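Side-chain contact in MtN3/saliva family (Thermodesulfovibrio yellowstonii, PDB 4RNG), which is a bacterial SemiSWEET homologue of SWEET transporters that probably carries sugar across the membrane as a two-chain assembly: residues S21-Q26 with A42-M47. Sequence-based numbering, arbitrary orientation.
Sequences SALIPQ and AMFIFM. With SO4 (sulfate ion), chain K.
L23 and F44 illustrate how two helices too far apart for backbone contact can be bridged by one aliphatic branch and one aromatic ring. Their CA atoms lie 10.6 Å apart, the nearest such pair between 21-26 and 42-47. Segment 21-26 runs into helix 23-33, and P25 and Q26 form a Pro-Gln pair of the kind for which the PQ-loop family is named. With CG anti to its carbonyl carbon (chi1 -68°), L23 sends CD2 to the rim of the phenyl ring, where it lies in the ring plane at 3.9 Å from F44 CE1. F44 has a similar first torsion, and the two side chains run past one another in opposite directions. I80 of helix 64-87 touches both L23 and F44.

One turn on, Q26 has CG anti to its backbone N (chi1 -174°), which sets this methylene obliquely to the same ring, 4.3 Å from F44 CZ. Its amide serves a different partner: OE1 accepts from S40 N and NE2 donates to D38 O, both of the second subunit. M43 of that subunit packs on L23 and Q26 as well. Near the start of helix 41-60, A42 N makes a weak hydrogen bond (3.4 Å) to O3 of a sulfate ion, probably from the crystallisation liquor, which L41 N and K29 NZ of the second subunit also bind.

Between 21-26 and 42-47 no hydrogen bond is made, and the 94 Å² they bury rests on carbon-carbon contact. The division of labour in Q26 is telling: its aliphatic part meets the ring within the chain, while its buried amide is satisfied across the dimer interface.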
ATOM      1  N   SER C  21       6.431   1.896  -6.581  1.00 17.88           N
ATOM      2  CA  SER C  21       6.871   1.021  -7.654  1.00 18.19           C
ATOM      3  C   SER C  21       6.480  -0.414  -7.370  1.00 21.56           C
ATOM      4  O   SER C  21       6.459  -1.243  -8.274  1.00 21.85           O
ATOM      5  CB  SER C  21       8.375   1.157  -7.877  1.00 22.21           C
ATOM      6  OG  SER C  21       9.004  -0.108  -7.811  1.00 35.88           O
ATOM      7  N   ALA C  22       6.159  -0.711  -6.111  1.00 26.10           N
ATOM      8  CA  ALA C  22       5.737  -2.057  -5.731  1.00 27.76           C
ATOM      9  C   ALA C  22       4.467  -2.467  -6.462  1.00 24.51           C
ATOM     10  O   ALA C  22       4.223  -3.646  -6.671  1.00 26.30           O
ATOM     11  CB  ALA C  22       5.517  -2.145  -4.204  1.00 18.91           C
ATOM     12  N   LEU C  23       3.658  -1.475  -6.823  1.00 29.11           N
ATOM     13  CA  LEU C  23       2.391  -1.670  -7.524  1.00 20.46           C
ATOM     14  C   LEU C  23       2.576  -2.068  -8.969  1.00 23.12           C
ATOM     15  O   LEU C  23       1.698  -2.683  -9.568  1.00 32.85           O
ATOM     16  CB  LEU C  23       1.562  -0.394  -7.438  1.00 21.72           C
ATOM     17  CG  LEU C  23       1.084  -0.128  -6.014  1.00 20.00           C
ATOM     18  CD1 LEU C  23       0.685   1.326  -5.782  1.00 16.90           C
ATOM     19  CD2 LEU C  23      -0.080  -1.045  -5.761  1.00 17.49           C
ATOM     20  N   ILE C  24       3.719  -1.704  -9.536  1.00 24.85           N
ATOM     21  CA  ILE C  24       3.990  -2.004 -10.934  1.00 28.12           C
ATOM     22  C   ILE C  24       3.943  -3.530 -11.223  1.00 25.82           C
ATOM     23  O   ILE C  24       3.233  -3.941 -12.142  1.00 25.16           O
ATOM     24  CB  ILE C  24       5.349  -1.391 -11.375  1.00 18.76           C
ATOM     25  CG1 ILE C  24       5.244   0.136 -11.408  1.00 19.28           C
ATOM     26  CG2 ILE C  24       5.756  -1.907 -12.734  1.00 24.73           C
ATOM     27  CD1 ILE C  24       6.578   0.866 -11.582  1.00 18.33           C
ATOM     28  N   PRO C  25       4.651  -4.374 -10.430  1.00 23.84           N
ATOM     29  CA  PRO C  25       4.548  -5.818 -10.705  1.00 25.28           C
ATOM     30  C   PRO C  25       3.140  -6.404 -10.655  1.00 28.89           C
ATOM     31  O   PRO C  25       2.873  -7.359 -11.396  1.00 25.88           O
ATOM     32  CB  PRO C  25       5.388  -6.444  -9.580  1.00 24.11           C
ATOM     33  CG  PRO C  25       6.395  -5.415  -9.282  1.00 25.65           C
ATOM     34  CD  PRO C  25       5.715  -4.097  -9.447  1.00 24.72           C
ATOM     35  N   GLN C  26       2.269  -5.872  -9.797  1.00 27.14           N
ATOM     36  CA  GLN C  26       0.914  -6.400  -9.707  1.00 28.93           C
ATOM     37  C   GLN C  26       0.155  -5.990 -10.963  1.00 29.58           C
ATOM     38  O   GLN C  26      -0.579  -6.782 -11.551  1.00 30.88           O
ATOM     39  CB  GLN C  26       0.188  -5.911  -8.446  1.00 19.57           C
ATOM     40  CG  GLN C  26      -1.174  -6.541  -8.248  1.00 19.73           C
ATOM     41  CD  GLN C  26      -1.116  -8.048  -8.019  1.00 34.83           C
ATOM     42  OE1 GLN C  26      -0.842  -8.497  -6.906  1.00 39.98           O
ATOM     43  NE2 GLN C  26      -1.385  -8.835  -9.066  1.00 21.01           N
ATOM     44  N   ALA C  42     -11.550  -5.188  -3.002  1.00 18.85           N
ATOM     45  CA  ALA C  42     -11.819  -4.412  -1.789  1.00 18.55           C
ATOM     46  C   ALA C  42     -10.560  -3.729  -1.307  1.00 20.89           C
ATOM     47  O   ALA C  42     -10.574  -2.540  -0.993  1.00 31.12           O
ATOM     48  CB  ALA C  42     -12.399  -5.295  -0.688  1.00 19.03           C
ATOM     49  N   MET C  43      -9.474  -4.489  -1.261  1.00 18.48           N
ATOM     50  CA  MET C  43      -8.190  -3.976  -0.822  1.00 18.27           C
ATOM     51  C   MET C  43      -7.802  -2.728  -1.604  1.00 19.85           C
ATOM     52  O   MET C  43      -7.373  -1.730  -1.019  1.00 20.21           O
ATOM     53  CB  MET C  43      -7.090  -5.041  -0.944  1.00 18.70           C
ATOM     54  CG  MET C  43      -5.706  -4.453  -0.732  1.00 18.50           C
ATOM     55  SD  MET C  43      -4.333  -5.575  -0.991  1.00 38.34           S
ATOM     56  CE  MET C  43      -2.992  -4.394  -1.146  1.00 61.01           C
ATOM     57  N   PHE C  44      -7.942  -2.772  -2.922  1.00 19.35           N
ATOM     58  CA  PHE C  44      -7.491  -1.635  -3.711  1.00 17.24           C
ATOM     59  C   PHE C  44      -8.491  -0.487  -3.657  1.00 16.86           C
ATOM     60  O   PHE C  44      -8.091   0.682  -3.695  1.00 19.80           O
ATOM     61  CB  PHE C  44      -7.212  -2.050  -5.146  1.00 22.30           C
ATOM     62  CG  PHE C  44      -5.909  -2.775  -5.303  1.00 26.58           C
ATOM     63  CD1 PHE C  44      -4.715  -2.083  -5.271  1.00 24.05           C
ATOM     64  CD2 PHE C  44      -5.877  -4.155  -5.435  1.00 32.07           C
ATOM     65  CE1 PHE C  44      -3.517  -2.748  -5.389  1.00 23.33           C
ATOM     66  CE2 PHE C  44      -4.680  -4.826  -5.559  1.00 30.78           C
ATOM     67  CZ  PHE C  44      -3.495  -4.121  -5.535  1.00 27.32           C
ATOM     68  N   ILE C  45      -9.777  -0.805  -3.527  1.00 17.00           N
ATOM     69  CA  ILE C  45     -10.778   0.239  -3.371  1.00 21.58           C
ATOM     70  C   ILE C  45     -10.462   1.096  -2.165  1.00 20.82           C
ATOM     71  O   ILE C  45     -10.321   2.307  -2.261  1.00 23.41           O
ATOM     72  CB  ILE C  45     -12.183  -0.338  -3.167  1.00 40.83           C
ATOM     73  CG1 ILE C  45     -12.731  -0.973  -4.440  1.00 37.74           C
ATOM     74  CG2 ILE C  45     -13.141   0.751  -2.763  1.00 44.96           C
ATOM     75  CD1 ILE C  45     -14.117  -1.599  -4.197  1.00 28.73           C
ATOM     76  N   PHE C  46     -10.331   0.442  -1.025  1.00 21.99           N
ATOM     77  CA  PHE C  46     -10.067   1.142   0.211  1.00 22.49           C
ATOM     78  C   PHE C  46      -8.643   1.702   0.275  1.00 16.54           C
ATOM     79  O   PHE C  46      -8.413   2.708   0.934  1.00 20.23           O
ATOM     80  CB  PHE C  46     -10.384   0.219   1.380  1.00 22.32           C
ATOM     81  CG  PHE C  46     -11.863   0.032   1.588  1.00 22.73           C
ATOM     82  CD1 PHE C  46     -12.630   1.041   2.137  1.00 24.04           C
ATOM     83  CD2 PHE C  46     -12.487  -1.138   1.205  1.00 27.77           C
ATOM     84  CE1 PHE C  46     -13.989   0.884   2.309  1.00 29.23           C
ATOM     85  CE2 PHE C  46     -13.847  -1.302   1.380  1.00 33.85           C
ATOM     86  CZ  PHE C  46     -14.598  -0.289   1.931  1.00 34.89           C
ATOM     87  N   MET C  47      -7.688   1.036  -0.372  1.00 16.64           N
ATOM     88  CA  MET C  47      -6.332   1.562  -0.430  1.00 25.97           C
ATOM     89  C   MET C  47      -6.379   2.948  -1.081  1.00 31.11           C
ATOM     90  O   MET C  47      -5.792   3.901  -0.566  1.00 16.07           O
ATOM     91  CB  MET C  47      -5.391   0.656  -1.239  1.00 26.30           C
ATOM     92  CG  MET C  47      -4.542  -0.307  -0.421  1.00 37.41           C
ATOM     93  SD  MET C  47      -3.765   0.437   1.030  1.00 70.60           S
ATOM     94  CE  MET C  47      -2.604   1.556   0.268  1.00 74.06           C
TER
HETATM   95  S   SO4 K 101     -13.104  -8.840  -3.817  1.00 64.96           S
HETATM   96  O1  SO4 K 101     -12.086  -8.806  -4.867  1.00 63.53           O
HETATM   97  O2  SO4 K 101     -14.016  -9.952  -4.094  1.00 66.38           O
HETATM   98  O3  SO4 K 101     -13.855  -7.590  -3.819  1.00 67.10           O
HETATM   99  O4  SO4 K 101     -12.458  -8.986  -2.510  1.00 60.29           O